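PDB 5ICQ: methylocystis parvus OBBP MbnE from Methylocystis parvus OBBP, which probably binds the copper-chelating peptide methanobactin in the periplasm, as a family 5 solute-binding protein likely to take part in its transport. Local coordinates for residues H36-M40 against F108-P112; A135-D139 against P221-G225; T144-L149 against A175-V181; F150-L155 against L208-F213. One frame throughout, in Å; residues are numbered along the deposited sequence.

Interaction 1 (H36-M40 against F108-P112)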
loop_
_atom_site.group_PDB
_atom_site.type_symbol
_atom_site.label_atom_id
_atom_site.label_comp_id
_atom_site.label_asym_id
_atom_site.label_seq_id
_atom_site.Cartn_x
_atom_site.Cartn_y
_atom_site.Cartn_z
ATOM N N HIS A 36 -10.616 1.541 24.727
ATOM C CA HIS A 36 -11.594 1.746 23.665
ATOM C C HIS A 36 -10.944 2.250 22.384
ATOM O O HIS A 36 -11.626 2.781 21.504
ATOM C CB HIS A 36 -12.691 2.703 24.120
ATOM C CG HIS A 36 -13.589 2.115 25.159
ATOM N ND1 HIS A 36 -13.278 2.126 26.501
ATOM C CD2 HIS A 36 -14.774 1.469 25.050
ATOM C CE1 HIS A 36 -14.243 1.527 27.177
ATOM N NE2 HIS A 36 -15.163 1.122 26.321
ATOM N N GLY A 37 -9.637 2.094 22.273
ATOM C CA GLY A 37 -8.886 2.497 21.106
ATOM C C GLY A 37 -7.526 1.843 21.173
ATOM O O GLY A 37 -7.002 1.592 22.264
ATOM N N LEU A 38 -6.949 1.550 20.018
ATOM C CA LEU A 38 -5.650 0.895 19.952
ATOM C C LEU A 38 -4.877 1.528 18.804
ATOM O O LEU A 38 -5.241 1.330 17.639
ATOM C CB LEU A 38 -5.809 -0.609 19.738
ATOM C CG LEU A 38 -4.513 -1.403 19.598
ATOM C CD1 LEU A 38 -3.646 -1.193 20.814
ATOM C CD2 LEU A 38 -4.827 -2.882 19.402
ATOM N N ALA A 39 -3.834 2.295 19.128
ATOM C CA ALA A 39 -2.928 2.845 18.125
ATOM C C ALA A 39 -1.684 1.974 18.042
ATOM O O ALA A 39 -1.198 1.478 19.063
ATOM C CB ALA A 39 -2.520 4.283 18.462
ATOM N N MET A 40 -1.159 1.801 16.821
ATOM C CA MET A 40 0.063 1.015 16.671
ATOM C C MET A 40 1.197 1.620 17.491
ATOM O O MET A 40 1.931 0.896 18.180
ATOM C CB MET A 40 0.467 0.917 15.195
ATOM C CG MET A 40 1.756 0.113 14.971
ATOM S SD MET A 40 1.633 -1.566 15.675
ATOM C CE MET A 40 3.367 -1.989 15.879
ATOM N N PHE A 108 -2.187 4.392 12.015
ATOM C CA PHE A 108 -2.668 3.041 12.284
ATOM C C PHE A 108 -3.331 2.993 13.659
ATOM O O PHE A 108 -2.685 2.629 14.650
ATOM C CB PHE A 108 -1.500 2.043 12.203
ATOM C CG PHE A 108 -1.920 0.585 12.057
ATOM C CD1 PHE A 108 -3.257 0.217 11.994
ATOM C CD2 PHE A 108 -0.955 -0.416 11.992
ATOM C CE1 PHE A 108 -3.626 -1.129 11.858
ATOM C CE2 PHE A 108 -1.313 -1.755 11.868
ATOM C CZ PHE A 108 -2.652 -2.113 11.799
ATOM N N THR A 109 -4.613 3.367 13.736
ATOM C CA THR A 109 -5.359 3.343 14.992
ATOM C C THR A 109 -6.710 2.688 14.757
ATOM O O THR A 109 -7.358 2.938 13.733
ATOM C CB THR A 109 -5.571 4.748 15.589
ATOM O OG1 THR A 109 -4.307 5.389 15.802
ATOM C CG2 THR A 109 -6.293 4.665 16.943
ATOM N N LEU A 110 -7.120 1.840 15.703
ATOM C CA LEU A 110 -8.351 1.067 15.609
ATOM C C LEU A 110 -9.321 1.475 16.710
ATOM O O LEU A 110 -8.904 1.792 17.823
ATOM C CB LEU A 110 -8.064 -0.429 15.735
ATOM C CG LEU A 110 -7.007 -0.941 14.760
ATOM C CD1 LEU A 110 -6.727 -2.411 15.044
ATOM C CD2 LEU A 110 -7.491 -0.752 13.321
ATOM N N TYR A 111 -10.618 1.423 16.405
ATOM C CA TYR A 111 -11.678 1.813 17.322
ATOM C C TYR A 111 -12.754 0.736 17.348
ATOM O O TYR A 111 -12.777 -0.135 16.477
ATOM C CB TYR A 111 -12.260 3.173 16.909
ATOM C CG TYR A 111 -11.245 4.283 17.132
ATOM C CD1 TYR A 111 -11.038 4.816 18.403
ATOM C CD2 TYR A 111 -10.472 4.775 16.075
ATOM C CE1 TYR A 111 -10.089 5.830 18.619
ATOM C CE2 TYR A 111 -9.528 5.794 16.275
ATOM C CZ TYR A 111 -9.338 6.305 17.557
ATOM O OH TYR A 111 -8.391 7.304 17.783
ATOM N N PRO A 112 -13.610 0.718 18.378
ATOM C CA PRO A 112 -14.521 -0.427 18.551
ATOM C C PRO A 112 -15.441 -0.655 17.356
ATOM O O PRO A 112 -15.944 0.283 16.726
ATOM C CB PRO A 112 -15.326 -0.062 19.807
ATOM C CG PRO A 112 -14.346 0.803 20.625
ATOM C CD PRO A 112 -13.619 1.609 19.555
#
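M40 and F108 meet where the antiparallel pairing of 36-40 with 108-112 comes to its end. CB of M40 sits 3.7 Å from CD2 of F108 and approaches the ring obliquely. With CG of M40 anti to the backbone N (chi1 179°) and the chain bent at the next torsion, the sulfur comes beside the same ring: SD is 5.5 Å from the centroid of F108 and 48° off its normal, an oblique Met-aromatic contact suited to a flexible, polarisable side chain. The backbones of this pair are also joined, M40 N donating to F108 O at 2.8 Å.

Two residues further in, L38 and L110 form a hydrogen-bonded pair whose main chains exchange two bonds, the shorter from L110 N to L38 O at 2.7 Å. Both leucines project to one face of the sheet, whereas A39 and T109, a non-hydrogen-bonded pair, project to the other. There the CA atoms of A39 and T109 are 4.0 Å apart, and the small methyl of alanine fits, its CB 3.4 Å from OG1 of T109; that hydroxyl is hydrogen-bonded to E106. G37 lies beside the Y111 ring, where a beta carbon would press tightly on CE1. At the far end O of H36 lies 3.0 Å from CD of P112, whose CG is turned to the H36 ring edge.

The face with L38 and L110 packs on helix 193-198: L195 receives L38, M40 and F108, and A198 receives L110. Strand 100-103 pairs with 109-112, while R124 bonds to the carbonyl oxygens of A39 and M40.

Interaction 2 (A135-D139 against P221-G225)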
loop_
_atom_site.group_PDB
_atom_site.type_symbol
_atom_site.label_atom_id
_atom_site.label_comp_id
_atom_site.label_asym_id
_atom_site.label_seq_id
_atom_site.Cartn_x
_atom_site.Cartn_y
_atom_site.Cartn_z
ATOM N N ALA A 135 -24.085 -7.182 18.498
ATOM C CA ALA A 135 -23.620 -7.553 17.164
ATOM C C ALA A 135 -24.312 -8.816 16.662
ATOM O O ALA A 135 -24.429 -9.805 17.391
ATOM C CB ALA A 135 -22.103 -7.772 17.179
ATOM N N HIS A 136 -24.745 -8.792 15.398
ATOM C CA HIS A 136 -25.330 -9.983 14.786
ATOM C C HIS A 136 -25.053 -9.996 13.293
ATOM O O HIS A 136 -24.826 -8.952 12.677
ATOM C CB HIS A 136 -26.846 -10.095 15.043
ATOM C CG HIS A 136 -27.652 -8.918 14.590
ATOM N ND1 HIS A 136 -27.980 -8.695 13.267
ATOM C CD2 HIS A 136 -28.251 -7.927 15.296
ATOM C CE1 HIS A 136 -28.720 -7.602 13.177
ATOM N NE2 HIS A 136 -28.896 -7.117 14.394
ATOM N N PHE A 137 -25.053 -11.199 12.718
ATOM C CA PHE A 137 -24.935 -11.311 11.274
ATOM C C PHE A 137 -26.240 -10.855 10.631
ATOM O O PHE A 137 -27.243 -10.600 11.309
ATOM C CB PHE A 137 -24.575 -12.746 10.869
ATOM C CG PHE A 137 -23.247 -13.209 11.408
ATOM C CD1 PHE A 137 -23.175 -14.022 12.536
ATOM C CD2 PHE A 137 -22.065 -12.805 10.802
ATOM C CE1 PHE A 137 -21.947 -14.443 13.030
ATOM C CE2 PHE A 137 -20.836 -13.214 11.299
ATOM C CZ PHE A 137 -20.772 -14.018 12.410
ATOM N N SER A 138 -26.226 -10.744 9.304
ATOM C CA SER A 138 -27.368 -10.147 8.628
ATOM C C SER A 138 -28.586 -11.060 8.597
ATOM O O SER A 138 -29.661 -10.600 8.199
ATOM C CB SER A 138 -26.981 -9.720 7.209
ATOM O OG SER A 138 -26.791 -10.836 6.370
ATOM N N ASP A 139 -28.455 -12.324 9.002
ATOM C CA ASP A 139 -29.617 -13.176 9.201
ATOM C C ASP A 139 -30.175 -13.067 10.613
ATOM O O ASP A 139 -31.141 -13.760 10.936
ATOM C CB ASP A 139 -29.290 -14.641 8.876
ATOM C CG ASP A 139 -28.122 -15.197 9.684
ATOM O OD1 ASP A 139 -27.608 -14.516 10.602
ATOM O OD2 ASP A 139 -27.708 -16.340 9.388
ATOM N N PRO A 221 -22.411 -14.473 0.141
ATOM C CA PRO A 221 -21.845 -14.773 1.458
ATOM C C PRO A 221 -22.545 -14.012 2.571
ATOM O O PRO A 221 -23.034 -12.895 2.388
ATOM C CB PRO A 221 -20.395 -14.306 1.317
ATOM C CG PRO A 221 -20.520 -13.108 0.398
ATOM C CD PRO A 221 -21.607 -13.478 -0.593
ATOM N N LEU A 222 -22.558 -14.628 3.750
ATOM C CA LEU A 222 -23.158 -14.016 4.927
ATOM C C LEU A 222 -22.113 -13.216 5.694
ATOM O O LEU A 222 -21.057 -13.748 6.067
ATOM C CB LEU A 222 -23.769 -15.083 5.840
ATOM C CG LEU A 222 -24.495 -14.448 7.037
ATOM C CD1 LEU A 222 -25.780 -13.802 6.562
ATOM C CD2 LEU A 222 -24.779 -15.449 8.151
ATOM N N GLY A 223 -22.417 -11.946 5.944
ATOM C CA GLY A 223 -21.589 -11.135 6.815
ATOM C C GLY A 223 -22.412 -10.411 7.862
ATOM O O GLY A 223 -23.577 -10.757 8.085
ATOM N N SER A 224 -21.813 -9.420 8.529
ATOM C CA SER A 224 -22.500 -8.647 9.556
ATOM C C SER A 224 -22.539 -7.159 9.241
ATOM O O SER A 224 -22.971 -6.381 10.091
ATOM C CB SER A 224 -21.841 -8.854 10.924
ATOM O OG SER A 224 -20.487 -8.414 10.900
ATOM N N GLY A 225 -22.111 -6.747 8.046
ATOM C CA GLY A 225 -21.944 -5.344 7.739
ATOM C C GLY A 225 -23.218 -4.672 7.259
ATOM O O GLY A 225 -24.318 -5.259 7.209
HETATM O O HOH W 1 -24.627 -10.297 4.802
#
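The hydroxyl of S138 reaches G223 through a water: OG of S138 lies 2.7 Å from it, and the water accepts from N of G223 at 3.0 Å. A direct bond doubles the link, since S138 N donates to O of G223 at 2.9 Å, in the carbonyl plane. Serine suits the place because its short hydroxyl can reach the water on G223 N while its own N-H bonds to G223 O.

The carbonyl of G223 also lies at the edge of the F137 ring. H136 steadies the backbone beside it: ND1 donates to F137 O at 2.8 Å, the acceptor lying in the imidazole plane. Two irregular loops are joined here, one leading to helix 145-158 and the other to strand 227-233 of a mixed sheet, within a family 5 solute-binding protein.

L222 packs against the first loop: with its CG anti to the backbone N (chi1 -176°), CD1 comes 3.1 Å from OG of S138, and CD2 lies 3.3 Å from OD2 of D139 and also touches CB of F137. The D139 and L222 side chains cross at about a right angle. An alanine here lacks both methyls and would probably open a gap between F137 and D139 and leave OG of S138 without its apolar cover. The D139 carboxylate is held by H206 at OD2 and by K141 N at OD1.

Interaction 3 (T144-L149 against A175-V181)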
loop_
_atom_site.group_PDB
_atom_site.type_symbol
_atom_site.label_atom_id
_atom_site.label_comp_id
_atom_site.label_asym_id
_atom_site.label_seq_id
_atom_site.Cartn_x
_atom_site.Cartn_y
_atom_site.Cartn_z
ATOM N N THR A 144 -20.787 -14.444 18.392
ATOM C CA THR A 144 -20.230 -14.856 19.683
ATOM C C THR A 144 -18.745 -15.172 19.532
ATOM O O THR A 144 -18.199 -15.209 18.426
ATOM C CB THR A 144 -20.960 -16.073 20.269
ATOM O OG1 THR A 144 -20.701 -17.223 19.457
ATOM C CG2 THR A 144 -22.470 -15.818 20.332
ATOM N N ALA A 145 -18.092 -15.419 20.675
ATOM C CA ALA A 145 -16.677 -15.781 20.653
ATOM C C ALA A 145 -16.428 -17.013 19.791
ATOM O O ALA A 145 -15.358 -17.140 19.181
ATOM C CB ALA A 145 -16.173 -16.017 22.078
ATOM N N GLU A 146 -17.408 -17.920 19.720
ATOM C CA GLU A 146 -17.288 -19.098 18.866
ATOM C C GLU A 146 -17.049 -18.715 17.405
ATOM O O GLU A 146 -16.272 -19.378 16.710
ATOM C CB GLU A 146 -18.546 -19.966 19.014
ATOM C CG GLU A 146 -18.573 -21.251 18.182
ATOM C CD GLU A 146 -19.899 -22.022 18.299
ATOM O OE1 GLU A 146 -20.968 -21.381 18.444
ATOM O OE2 GLU A 146 -19.871 -23.274 18.246
ATOM N N ASP A 147 -17.696 -17.642 16.918
ATOM C CA ASP A 147 -17.457 -17.201 15.541
ATOM C C ASP A 147 -16.054 -16.639 15.367
ATOM O O ASP A 147 -15.430 -16.838 14.318
ATOM C CB ASP A 147 -18.483 -16.147 15.113
ATOM C CG ASP A 147 -19.896 -16.680 15.110
ATOM O OD1 ASP A 147 -20.170 -17.583 14.292
ATOM O OD2 ASP A 147 -20.725 -16.199 15.919
ATOM N N VAL A 148 -15.554 -15.905 16.365
ATOM C CA VAL A 148 -14.213 -15.331 16.259
ATOM C C VAL A 148 -13.159 -16.431 16.241
ATOM O O VAL A 148 -12.206 -16.377 15.456
ATOM C CB VAL A 148 -13.963 -14.334 17.403
ATOM C CG1 VAL A 148 -12.540 -13.752 17.306
ATOM C CG2 VAL A 148 -15.004 -13.222 17.379
ATOM N N LEU A 149 -13.305 -17.440 17.112
ATOM C CA LEU A 149 -12.334 -18.535 17.142
ATOM C C LEU A 149 -12.429 -19.394 15.887
ATOM O O LEU A 149 -11.409 -19.883 15.383
ATOM C CB LEU A 149 -12.545 -19.392 18.391
ATOM C CG LEU A 149 -12.223 -18.717 19.730
ATOM C CD1 LEU A 149 -12.460 -19.682 20.888
ATOM C CD2 LEU A 149 -10.789 -18.203 19.748
ATOM N N ALA A 175 -11.952 -18.709 24.584
ATOM C CA ALA A 175 -13.146 -17.929 24.900
ATOM C C ALA A 175 -13.479 -18.183 26.363
ATOM O O ALA A 175 -14.144 -19.178 26.686
ATOM C CB ALA A 175 -14.312 -18.318 23.994
ATOM N N PRO A 176 -13.025 -17.329 27.283
ATOM C CA PRO A 176 -13.401 -17.527 28.694
ATOM C C PRO A 176 -14.904 -17.504 28.911
ATOM O O PRO A 176 -15.400 -18.140 29.847
ATOM C CB PRO A 176 -12.694 -16.369 29.417
ATOM C CG PRO A 176 -12.336 -15.388 28.349
ATOM C CD PRO A 176 -12.119 -16.184 27.100
ATOM N N ASP A 177 -15.639 -16.798 28.061
ATOM C CA ASP A 177 -17.093 -16.846 28.029
ATOM C C ASP A 177 -17.532 -16.449 26.624
ATOM O O ASP A 177 -16.703 -15.998 25.816
ATOM C CB ASP A 177 -17.705 -15.926 29.102
ATOM C CG ASP A 177 -17.330 -14.477 28.908
ATOM O OD1 ASP A 177 -17.923 -13.825 28.018
ATOM O OD2 ASP A 177 -16.452 -13.989 29.650
ATOM N N PRO A 178 -18.816 -16.621 26.281
ATOM C CA PRO A 178 -19.242 -16.369 24.889
ATOM C C PRO A 178 -19.037 -14.939 24.396
ATOM O O PRO A 178 -19.188 -14.703 23.189
ATOM C CB PRO A 178 -20.735 -16.733 24.909
ATOM C CG PRO A 178 -20.854 -17.727 26.005
ATOM C CD PRO A 178 -19.901 -17.253 27.062
ATOM N N HIS A 179 -18.695 -13.983 25.265
ATOM C CA HIS A 179 -18.520 -12.594 24.845
ATOM C C HIS A 179 -17.091 -12.092 25.002
ATOM O O HIS A 179 -16.865 -10.874 24.952
ATOM C CB HIS A 179 -19.482 -11.688 25.612
ATOM C CG HIS A 179 -20.922 -11.954 25.301
ATOM N ND1 HIS A 179 -21.780 -12.552 26.199
ATOM C CD2 HIS A 179 -21.647 -11.725 24.180
ATOM C CE1 HIS A 179 -22.976 -12.668 25.650
ATOM N NE2 HIS A 179 -22.922 -12.175 24.425
ATOM N N ARG A 180 -16.125 -12.985 25.202
ATOM C CA ARG A 180 -14.726 -12.605 25.326
ATOM C C ARG A 180 -13.864 -13.565 24.521
ATOM O O ARG A 180 -14.086 -14.777 24.554
ATOM C CB ARG A 180 -14.274 -12.619 26.794
ATOM C CG ARG A 180 -14.703 -11.415 27.611
ATOM C CD ARG A 180 -14.359 -11.624 29.084
ATOM N NE ARG A 180 -14.548 -10.419 29.885
ATOM C CZ ARG A 180 -15.719 -10.002 30.362
ATOM N NH1 ARG A 180 -16.824 -10.690 30.117
ATOM N NH2 ARG A 180 -15.784 -8.891 31.084
ATOM N N VAL A 181 -12.881 -13.021 23.804
ATOM C CA VAL A 181 -11.867 -13.808 23.106
ATOM C C VAL A 181 -10.505 -13.384 23.644
ATOM O O VAL A 181 -10.121 -12.214 23.510
ATOM C CB VAL A 181 -11.923 -13.610 21.584
ATOM C CG1 VAL A 181 -10.851 -14.466 20.905
ATOM C CG2 VAL A 181 -13.312 -13.936 21.054
#
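V181 sets CG1 anti to its backbone N (chi1 -179°), which spreads its two methyls along the helix, with CG1 of V148 meeting both. CG2 of V181 lies 3.7 Å from CB of A145 and equally close to CB of V148, whereas CG1 reaches CD2 of L149 at 3.9 Å. The two valines meet at a slant; L149, its CG anti to the carbonyl carbon (chi1 -68°), slides past V181 in the opposite direction and brings CD1 against CB of A175. A serine in place of V181 lacks one methyl and has a hydroxyl for the other, and would probably open a gap between A145, V148 and L149 while burying a polar group among them.

A145 stands closest to the other segment, as its small side chain permits: its CB is 3.5 Å from CB of A175. Its N donates to O of P178 at 2.8 Å, from 34° outside the carbonyl plane. The acceptor belongs to a type I turn, D177 to R180, where proline readily supplies the required phi and OD1 of D177 takes the N-H of H179 in an Asx turn.

The helix start also caps itself. T144 is the N-cap of a capping box in which T144 N donates to OD2 of D147 at 3.0 Å on its anti lone pair, while E146 N bonds weakly to OG1 of T144. The chemistry is thus divided: the turn leading into strand 180-184 satisfies a first-turn N-H of helix 145-158, and mainly apolar side-chain carbons join the helix to that strand.

Interaction 4 (F150-L155 against L208-F213)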
loop_
_atom_site.group_PDB
_atom_site.type_symbol
_atom_site.label_atom_id
_atom_site.label_comp_id
_atom_site.label_asym_id
_atom_site.label_seq_id
_atom_site.Cartn_x
_atom_site.Cartn_y
_atom_site.Cartn_z
ATOM N N PHE A 150 -13.649 -19.624 15.393
ATOM C CA PHE A 150 -13.828 -20.314 14.117
ATOM C C PHE A 150 -13.108 -19.581 12.991
ATOM O O PHE A 150 -12.439 -20.204 12.153
ATOM C CB PHE A 150 -15.325 -20.428 13.820
ATOM C CG PHE A 150 -15.659 -20.687 12.372
ATOM C CD1 PHE A 150 -15.617 -21.975 11.861
ATOM C CD2 PHE A 150 -16.053 -19.651 11.536
ATOM C CE1 PHE A 150 -15.938 -22.235 10.537
ATOM C CE2 PHE A 150 -16.368 -19.897 10.201
ATOM C CZ PHE A 150 -16.317 -21.204 9.704
ATOM N N SER A 151 -13.234 -18.250 12.960
ATOM C CA SER A 151 -12.609 -17.469 11.898
ATOM C C SER A 151 -11.096 -17.477 12.035
ATOM O O SER A 151 -10.374 -17.601 11.036
ATOM C CB SER A 151 -13.142 -16.035 11.927
ATOM O OG SER A 151 -14.550 -16.003 11.734
ATOM N N PHE A 152 -10.603 -17.318 13.265
ATOM C CA PHE A 152 -9.168 -17.383 13.519
ATOM C C PHE A 152 -8.589 -18.714 13.057
ATOM O O PHE A 152 -7.586 -18.749 12.337
ATOM C CB PHE A 152 -8.905 -17.166 15.009
ATOM C CG PHE A 152 -7.472 -17.384 15.412
ATOM C CD1 PHE A 152 -6.517 -16.405 15.178
ATOM C CD2 PHE A 152 -7.085 -18.562 16.037
ATOM C CE1 PHE A 152 -5.191 -16.602 15.553
ATOM C CE2 PHE A 152 -5.757 -18.763 16.416
ATOM C CZ PHE A 152 -4.816 -17.779 16.173
ATOM N N ASP A 153 -9.212 -19.825 13.464
ATOM C CA ASP A 153 -8.715 -21.145 13.068
ATOM C C ASP A 153 -8.744 -21.335 11.557
ATOM O O ASP A 153 -7.798 -21.881 10.974
ATOM C CB ASP A 153 -9.536 -22.241 13.738
ATOM C CG ASP A 153 -9.298 -22.317 15.225
ATOM O OD1 ASP A 153 -8.181 -21.965 15.666
ATOM O OD2 ASP A 153 -10.224 -22.747 15.946
ATOM N N LEU A 154 -9.831 -20.911 10.909
ATOM C CA LEU A 154 -9.965 -21.089 9.465
ATOM C C LEU A 154 -8.924 -20.272 8.714
ATOM O O LEU A 154 -8.289 -20.761 7.773
ATOM C CB LEU A 154 -11.371 -20.685 9.014
ATOM C CG LEU A 154 -11.640 -20.635 7.506
ATOM C CD1 LEU A 154 -11.490 -22.028 6.888
ATOM C CD2 LEU A 154 -13.027 -20.072 7.237
ATOM N N LEU A 155 -8.746 -19.015 9.113
ATOM C CA LEU A 155 -7.833 -18.140 8.391
ATOM C C LEU A 155 -6.383 -18.491 8.678
ATOM O O LEU A 155 -5.517 -18.319 7.806
ATOM C CB LEU A 155 -8.127 -16.685 8.756
ATOM C CG LEU A 155 -9.496 -16.243 8.246
ATOM C CD1 LEU A 155 -9.946 -14.930 8.900
ATOM C CD2 LEU A 155 -9.485 -16.119 6.727
ATOM N N LEU A 208 -20.880 -20.804 7.066
ATOM C CA LEU A 208 -19.744 -20.865 6.148
ATOM C C LEU A 208 -19.304 -22.316 6.037
ATOM O O LEU A 208 -18.975 -22.943 7.049
ATOM C CB LEU A 208 -18.583 -19.984 6.625
ATOM C CG LEU A 208 -17.379 -19.791 5.690
ATOM C CD1 LEU A 208 -16.610 -18.529 6.053
ATOM C CD2 LEU A 208 -16.423 -20.978 5.722
ATOM N N ASP A 209 -19.291 -22.836 4.810
ATOM C CA ASP A 209 -18.831 -24.195 4.529
ATOM C C ASP A 209 -17.308 -24.179 4.435
ATOM O O ASP A 209 -16.752 -23.633 3.479
ATOM C CB ASP A 209 -19.462 -24.688 3.228
ATOM C CG ASP A 209 -19.129 -26.144 2.911
ATOM O OD1 ASP A 209 -18.124 -26.675 3.428
ATOM O OD2 ASP A 209 -19.882 -26.753 2.120
ATOM N N VAL A 210 -16.623 -24.773 5.417
ATOM C CA VAL A 210 -15.171 -24.622 5.434
ATOM C C VAL A 210 -14.528 -25.372 4.270
ATOM O O VAL A 210 -13.464 -24.972 3.784
ATOM C CB VAL A 210 -14.579 -25.060 6.788
ATOM C CG1 VAL A 210 -15.334 -24.405 7.936
ATOM C CG2 VAL A 210 -14.591 -26.557 6.930
ATOM N N GLU A 211 -15.160 -26.446 3.784
ATOM C CA GLU A 211 -14.561 -27.194 2.678
ATOM C C GLU A 211 -14.621 -26.417 1.365
ATOM O O GLU A 211 -13.772 -26.625 0.489
ATOM C CB GLU A 211 -15.243 -28.558 2.538
ATOM C CG GLU A 211 -14.590 -29.661 3.372
ATOM C CD GLU A 211 -14.815 -29.499 4.856
ATOM O OE1 GLU A 211 -15.919 -29.056 5.240
ATOM O OE2 GLU A 211 -13.884 -29.806 5.636
ATOM N N ARG A 212 -15.611 -25.528 1.205
ATOM C CA ARG A 212 -15.722 -24.676 0.021
ATOM C C ARG A 212 -14.818 -23.451 0.074
ATOM O O ARG A 212 -14.700 -22.750 -0.938
ATOM C CB ARG A 212 -17.164 -24.181 -0.167
ATOM C CG ARG A 212 -18.158 -25.133 -0.802
ATOM C CD ARG A 212 -17.775 -25.571 -2.225
ATOM N NE ARG A 212 -17.834 -24.544 -3.273
ATOM C CZ ARG A 212 -18.953 -23.964 -3.718
ATOM N NH1 ARG A 212 -20.132 -24.276 -3.192
ATOM N NH2 ARG A 212 -18.895 -23.057 -4.691
ATOM N N PHE A 213 -14.177 -23.182 1.217
ATOM C CA PHE A 213 -13.471 -21.915 1.410
ATOM C C PHE A 213 -12.411 -21.679 0.339
ATOM O O PHE A 213 -12.211 -20.543 -0.109
ATOM C CB PHE A 213 -12.840 -21.881 2.806
ATOM C CG PHE A 213 -12.201 -20.562 3.154
ATOM C CD1 PHE A 213 -12.974 -19.499 3.589
ATOM C CD2 PHE A 213 -10.826 -20.394 3.064
ATOM C CE1 PHE A 213 -12.387 -18.281 3.921
ATOM C CE2 PHE A 213 -10.233 -19.188 3.398
ATOM C CZ PHE A 213 -11.014 -18.132 3.825
#
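A hydrophobic seam joins helix 145-158 to the segment 208-213, whose residues 210-213 have helical backbone angles, with L154 at its middle. CG of L154 is anti to the backbone N (chi1 172°), which carries the fork over one face of the F213 ring: CD2 of L154 stands 4.1 Å from the ring centroid and 27° off its normal, a CH-pi contact. A branched chain serves well here: CD2 also lies 3.8 Å from CD2 of L208, while the other branch, CD1, faces CB of V210. L155 comes to F213 at about a right angle, its CD2 3.8 Å from CZ.

The seam follows the helix face carrying 150, 154 and 155, and its counterpart lies in the long loop between helix 193-198 and strand 227-233. One turn earlier F150 offers its ring edge rather than its face: CE1 of F150 is 3.4 Å from CG1 of V210, and its CZ is 4.0 Å from CD2 of L208. No hydrogen bond crosses the seam. Polar bonds shape the loop instead, E211 N donating to OD1 of D209 at 3.0 Å in an Asx turn. Behind L155, helix 161-168 contributes Q163 and Y167.

In the fold
Interactions 3 and 4 use successive turns of helix 145-158, their centres 16 Å apart: the first binds the helix start to the turn and strand near 175-181, the second joins its next turns to 208-213. Interaction 2 lies 16 Å, centre to centre, from each, and touches interaction 3 directly, CE1 of F137 packing 3.6 Å from OD2 of D147, the capping carboxylate. Interaction 1 touches none of the others, its nearest atoms about 10 Å from interaction 2 and about 11 Å from interaction 3, yet interactions 1 and 3 reach the same antiparallel sheet. The four join strands, helix and loops within one region of the binding protein.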